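Local coordinates for protein beta sliding clamp (PDB 5WCE) that probably encircles DNA as a ring-shaped head-to-tail homodimer and tethers DNA polymerases and other proteins to it for processive replication, at residues S26-R31 with F51-L56; N39-A44 with Q73-A78. All blocks are in the same frame, centred on the assembly; numbering follows the deposited sequence.

Contact 1. Residues S26-R31 with F51-L56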
loop_
_atom_site.group_PDB
_atom_site.type_symbol
_atom_site.label_atom_id
_atom_site.label_comp_id
_atom_site.label_asym_id
_atom_site.label_seq_id
_atom_site.Cartn_x
_atom_site.Cartn_y
_atom_site.Cartn_z
ATOM N N SER A 26 -8.940 -4.449 15.968
ATOM C CA SER A 26 -8.616 -3.130 15.341
ATOM C C SER A 26 -8.206 -2.032 16.322
ATOM O O SER A 26 -7.391 -1.188 15.967
ATOM C CB SER A 26 -9.838 -2.606 14.527
ATOM O OG SER A 26 -10.345 -3.617 13.667
ATOM N N VAL A 27 -8.753 -2.015 17.546
ATOM C CA VAL A 27 -8.430 -0.975 18.499
ATOM C C VAL A 27 -7.039 -1.099 19.047
ATOM O O VAL A 27 -6.469 -0.113 19.546
ATOM C CB VAL A 27 -9.456 -0.885 19.694
ATOM C CG1 VAL A 27 -9.352 -2.060 20.629
ATOM C CG2 VAL A 27 -9.287 0.424 20.518
ATOM N N VAL A 28 -6.471 -2.308 18.990
ATOM C CA VAL A 28 -5.191 -2.547 19.657
ATOM C C VAL A 28 -4.075 -1.926 18.838
ATOM O O VAL A 28 -3.911 -2.252 17.674
ATOM C CB VAL A 28 -4.957 -4.051 19.877
ATOM C CG1 VAL A 28 -3.594 -4.328 20.507
ATOM C CG2 VAL A 28 -6.091 -4.614 20.711
ATOM N N GLU A 29 -3.320 -1.036 19.461
ATOM C CA GLU A 29 -2.204 -0.362 18.801
ATOM C C GLU A 29 -1.067 -1.353 18.527
ATOM O O GLU A 29 -0.741 -2.144 19.404
ATOM C CB GLU A 29 -1.670 0.738 19.728
ATOM C CG GLU A 29 -2.614 1.929 19.919
ATOM C CD GLU A 29 -2.721 2.816 18.687
ATOM O OE1 GLU A 29 -1.797 2.766 17.864
ATOM O OE2 GLU A 29 -3.727 3.561 18.518
ATOM N N ARG A 30 -0.468 -1.295 17.336
ATOM C CA ARG A 30 0.729 -2.109 17.024
ATOM C C ARG A 30 1.841 -1.803 18.009
ATOM O O ARG A 30 2.422 -2.721 18.597
ATOM C CB ARG A 30 1.235 -1.837 15.602
ATOM N N ARG A 31 2.083 -0.504 18.209
ATOM C CA ARG A 31 3.232 -0.011 18.965
ATOM C C ARG A 31 2.945 0.207 20.476
ATOM O O ARG A 31 3.565 1.061 21.142
ATOM C CB ARG A 31 3.760 1.274 18.284
ATOM N N PHE A 51 -15.944 -10.773 23.859
ATOM C CA PHE A 51 -14.608 -10.358 23.401
ATOM C C PHE A 51 -14.540 -8.896 23.718
ATOM O O PHE A 51 -15.549 -8.188 23.441
ATOM C CB PHE A 51 -14.470 -10.515 21.915
ATOM C CG PHE A 51 -14.556 -11.930 21.407
ATOM C CD1 PHE A 51 -15.804 -12.523 21.166
ATOM C CD2 PHE A 51 -13.432 -12.601 21.068
ATOM C CE1 PHE A 51 -15.893 -13.812 20.625
ATOM C CE2 PHE A 51 -13.501 -13.884 20.526
ATOM C CZ PHE A 51 -14.734 -14.488 20.325
ATOM N N SER A 52 -13.473 -8.442 24.359
ATOM C CA SER A 52 -13.275 -7.013 24.642
ATOM C C SER A 52 -11.818 -6.632 24.351
ATOM O O SER A 52 -10.879 -7.394 24.649
ATOM C CB SER A 52 -13.699 -6.750 26.094
ATOM O OG SER A 52 -13.326 -5.465 26.460
ATOM N N ALA A 53 -11.619 -5.475 23.723
ATOM C CA ALA A 53 -10.294 -4.918 23.572
ATOM C C ALA A 53 -10.354 -3.423 23.781
ATOM O O ALA A 53 -11.410 -2.797 23.571
ATOM C CB ALA A 53 -9.719 -5.268 22.223
ATOM N N THR A 54 -9.238 -2.861 24.191
ATOM C CA THR A 54 -9.189 -1.409 24.492
ATOM C C THR A 54 -7.822 -0.780 24.281
ATOM O O THR A 54 -6.791 -1.446 24.342
ATOM C CB THR A 54 -9.592 -1.185 25.973
ATOM O OG1 THR A 54 -9.799 0.203 26.248
ATOM C CG2 THR A 54 -8.545 -1.738 26.939
ATOM N N ASP A 55 -7.829 0.539 24.077
ATOM C CA ASP A 55 -6.608 1.330 24.104
ATOM C C ASP A 55 -6.658 2.360 25.224
ATOM O O ASP A 55 -5.904 3.359 25.219
ATOM C CB ASP A 55 -6.361 1.972 22.753
ATOM C CG ASP A 55 -7.423 3.024 22.395
ATOM O OD1 ASP A 55 -8.327 3.293 23.256
ATOM O OD2 ASP A 55 -7.299 3.578 21.289
ATOM N N LEU A 56 -7.567 2.136 26.165
ATOM C CA LEU A 56 -7.852 3.047 27.289
ATOM C C LEU A 56 -8.771 4.223 26.937
ATOM O O LEU A 56 -9.555 4.624 27.798
ATOM C CB LEU A 56 -6.620 3.543 28.065
ATOM C CG LEU A 56 -5.651 2.475 28.638
ATOM C CD1 LEU A 56 -4.410 3.123 29.190
ATOM C CD2 LEU A 56 -6.364 1.636 29.679
#

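Contact 2. Residues N39-A44 with Q73-A78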
loop_
_atom_site.group_PDB
_atom_site.type_symbol
_atom_site.label_atom_id
_atom_site.label_comp_id
_atom_site.label_asym_id
_atom_site.label_seq_id
_atom_site.Cartn_x
_atom_site.Cartn_y
_atom_site.Cartn_z
ATOM N N ASN A 39 -3.873 -7.428 24.710
ATOM C CA ASN A 39 -4.720 -8.597 24.846
ATOM C C ASN A 39 -6.194 -8.361 24.621
ATOM O O ASN A 39 -6.715 -7.201 24.740
ATOM C CB ASN A 39 -4.497 -9.280 26.203
ATOM C CG ASN A 39 -3.171 -10.031 26.259
ATOM O OD1 ASN A 39 -2.355 -9.898 25.367
ATOM N ND2 ASN A 39 -2.955 -10.819 27.324
ATOM N N ILE A 40 -6.878 -9.463 24.295
ATOM C CA ILE A 40 -8.335 -9.511 24.285
ATOM C C ILE A 40 -8.793 -10.191 25.562
ATOM O O ILE A 40 -8.245 -11.212 25.958
ATOM C CB ILE A 40 -8.903 -10.236 23.033
ATOM C CG1 ILE A 40 -8.747 -9.369 21.804
ATOM C CG2 ILE A 40 -10.395 -10.574 23.171
ATOM C CD1 ILE A 40 -8.910 -10.087 20.452
ATOM N N LEU A 41 -9.782 -9.609 26.220
ATOM C CA LEU A 41 -10.529 -10.260 27.303
ATOM C C LEU A 41 -11.584 -11.191 26.700
ATOM O O LEU A 41 -12.501 -10.746 25.970
ATOM C CB LEU A 41 -11.218 -9.203 28.171
ATOM C CG LEU A 41 -12.132 -9.761 29.289
ATOM C CD1 LEU A 41 -11.330 -10.541 30.316
ATOM C CD2 LEU A 41 -12.892 -8.596 29.896
ATOM N N LEU A 42 -11.438 -12.499 26.969
ATOM C CA LEU A 42 -12.326 -13.548 26.505
ATOM C C LEU A 42 -13.187 -13.929 27.720
ATOM O O LEU A 42 -12.660 -14.250 28.772
ATOM C CB LEU A 42 -11.543 -14.748 25.997
ATOM C CG LEU A 42 -10.659 -14.496 24.774
ATOM C CD1 LEU A 42 -9.833 -15.757 24.506
ATOM C CD2 LEU A 42 -11.473 -14.187 23.543
ATOM N N SER A 43 -14.497 -13.852 27.570
ATOM C CA SER A 43 -15.363 -14.160 28.678
ATOM C C SER A 43 -16.443 -15.146 28.201
ATOM O O SER A 43 -17.307 -14.793 27.390
ATOM C CB SER A 43 -15.914 -12.839 29.235
ATOM O OG SER A 43 -16.856 -13.132 30.257
ATOM N N ALA A 44 -16.368 -16.398 28.675
ATOM C CA ALA A 44 -17.290 -17.441 28.241
ATOM C C ALA A 44 -18.358 -17.705 29.307
ATOM O O ALA A 44 -18.021 -17.969 30.464
ATOM C CB ALA A 44 -16.555 -18.726 27.958
ATOM N N GLN A 73 -13.080 -16.629 32.301
ATOM C CA GLN A 73 -12.501 -15.420 31.677
ATOM C C GLN A 73 -10.995 -15.475 31.650
ATOM O O GLN A 73 -10.358 -15.821 32.651
ATOM C CB GLN A 73 -12.826 -14.151 32.458
ATOM C CG GLN A 73 -14.269 -13.738 32.535
ATOM C CD GLN A 73 -14.387 -12.364 33.162
ATOM O OE1 GLN A 73 -14.841 -11.407 32.517
ATOM N NE2 GLN A 73 -13.937 -12.249 34.420
ATOM N N ILE A 74 -10.410 -15.089 30.533
ATOM C CA ILE A 74 -8.964 -14.973 30.443
ATOM C C ILE A 74 -8.618 -13.867 29.470
ATOM O O ILE A 74 -9.507 -13.413 28.749
ATOM C CB ILE A 74 -8.352 -16.268 29.901
ATOM C CG1 ILE A 74 -8.880 -16.529 28.485
ATOM C CG2 ILE A 74 -8.569 -17.435 30.843
ATOM C CD1 ILE A 74 -8.499 -17.835 27.880
ATOM N N THR A 75 -7.352 -13.466 29.432
ATOM C CA THR A 75 -6.911 -12.538 28.408
ATOM C C THR A 75 -5.784 -13.162 27.606
ATOM O O THR A 75 -4.952 -13.935 28.151
ATOM C CB THR A 75 -6.486 -11.137 28.907
ATOM O OG1 THR A 75 -5.161 -11.174 29.448
ATOM C CG2 THR A 75 -7.490 -10.625 29.945
ATOM N N ALA A 76 -5.771 -12.839 26.317
ATOM C CA ALA A 76 -4.786 -13.439 25.420
ATOM C C ALA A 76 -4.437 -12.473 24.283
ATOM O O ALA A 76 -5.266 -11.604 23.953
ATOM C CB ALA A 76 -5.366 -14.755 24.880
ATOM N N PRO A 77 -3.228 -12.609 23.689
ATOM C CA PRO A 77 -2.759 -11.651 22.695
ATOM C C PRO A 77 -3.694 -11.530 21.478
ATOM O O PRO A 77 -4.051 -12.507 20.838
ATOM C CB PRO A 77 -1.346 -12.145 22.318
ATOM C CG PRO A 77 -0.973 -13.088 23.378
ATOM C CD PRO A 77 -2.213 -13.644 23.970
ATOM N N ALA A 78 -4.061 -10.306 21.174
ATOM C CA ALA A 78 -5.155 -10.062 20.245
ATOM C C ALA A 78 -4.812 -10.339 18.777
ATOM O O ALA A 78 -5.483 -11.142 18.125
ATOM C CB ALA A 78 -5.644 -8.648 20.392
#

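Contact 1. Residues S26-R31 with F51-L56
Val-27, in the loop that follows helix 14-25, sets one methyl on the end of strand 48-54 and the other on Asp-55 just past it. CG1 stands between the backbone N and the carbonyl carbon (chi1 70°), and this turns it onto Ala-53. There Val-27 CG1 lies 3.6 Å from Ala-53 CB and just as close to the carbonyl carbon of that residue. Val-28 adds a looser apolar touch, with its CG2 4.0 Å from Ala-53 CB. The Ala-53 methyl thus meets two valines. Met-58 and Ile-60 of strand 58-65 also pack on Val-27.

The other methyl of Val-27 meets a polar group. Val-27 CG2 sits 3.7 Å from Asp-55 CG, and the two side chains cross obliquely.

No hydrogen bond joins the two segments directly. The polar link runs through a residue outside both, Lys-211, at the start of helix 210-220 in the central domain. Lys-211 NZ forms salt bridges with Asp-55 OD2 and Glu-29 OE2 and a hydrogen bond with Val-27 O. The two acidic oxygens, Glu-29 OE2 and Asp-55 OD2, are 4.5 Å apart.

Where the strand ends, Thr-54 OG1 accepts from Leu-56 N at 3.0 Å, which makes an ST turn. The same hydroxyl bonds to Met-58 O, and Asp-55 OD1 accepts from Met-58 N. These bonds hold the turn into strand 58-65.

The chemistry implies a divided contact: valine methyls seal the buried strand end, while two carboxylates are both paired with Lys-211 of the central domain, which probably offsets their repulsion.

Contact 2. Residues N39-A44 with Q73-A78
Asn-39 and Thr-75 join side chains near one end of an antiparallel beta ladder. In it strand 39-45 pairs with strand 72-77, outermost in a sheet that runs on from N-terminal into central-domain strands. Ile-40 with Ala-76 and Leu-42 with Ile-74 are the hydrogen-bonded pairs. Each is closed by two backbone bonds, such as Leu-42 N to Ile-74 O at 2.8 Å.

The tight part lies on the side of Ile-40 and Leu-42. Ile-40 CG1 is anti to its own carbonyl carbon (chi1 -73°). It presses on Ala-78 CB, at the start of helix 78-87, at 3.5 Å, closer than usual for two carbons. Leu-21 and Val-24 of helix 14-25 cover the same isoleucine. Further along, Leu-42 CB meets Ile-74 CG1 at 4.1 Å. Phe-51 of the next strand packs on Leu-42, and Leu-105 on Ile-74.

The other face is more polar. Leu-41 CD1 reaches across to Thr-75 CG2 at 3.9 Å, and Phe-124 touches Leu-41. The looseness is at the solvent end, where Gln-73 is exposed and Ser-43 OG gives Gln-73 OE1 only a weak bond of 3.5 Å.

At the opposite end the polar grip is firm and buried. Asn-39 ND2 lies 3.1 Å from Thr-75 OG1, with 176° at the hydrogen. The two side chains cross at about a right angle. Thr-75 OG1 also bonds to Leu-119 O. Asn-39 CG lies 3.4 Å from Ala-76 C, and Asn-39 OD1 3.2 Å from Pro-77 CA. An alanine in place of Asn-39 would probably leave Thr-75 OG1 without its amide donor and open a gap beside Ala-76 and Pro-77. As built, Thr-75 OG1 sits only 3° out of the Asn-39 amide plane.

Overall arrangement
Contacts 1 and 2 lie in the N-terminal domain, with centres 12 Å apart, and share one antiparallel sheet. Strands 39-45 and 48-54 are neighbours there, and Leu-41 N probably donates to Ser-52 O, 2.9 Å away. Val-28 and Ala-78 also pack on each other. Both contacts are largely buried, but contact 2 covers more surface, 579 against 224 Å². It is a ladder of backbone bonds at the edge of the sheet. Contact 1 sets a loop on a strand end and has no such bonds. Its charges face the central domain, whereas the side-chain hydrogen bonds described for contact 2 are made inside the N-terminal domain, with Gln-73 at the solvent side.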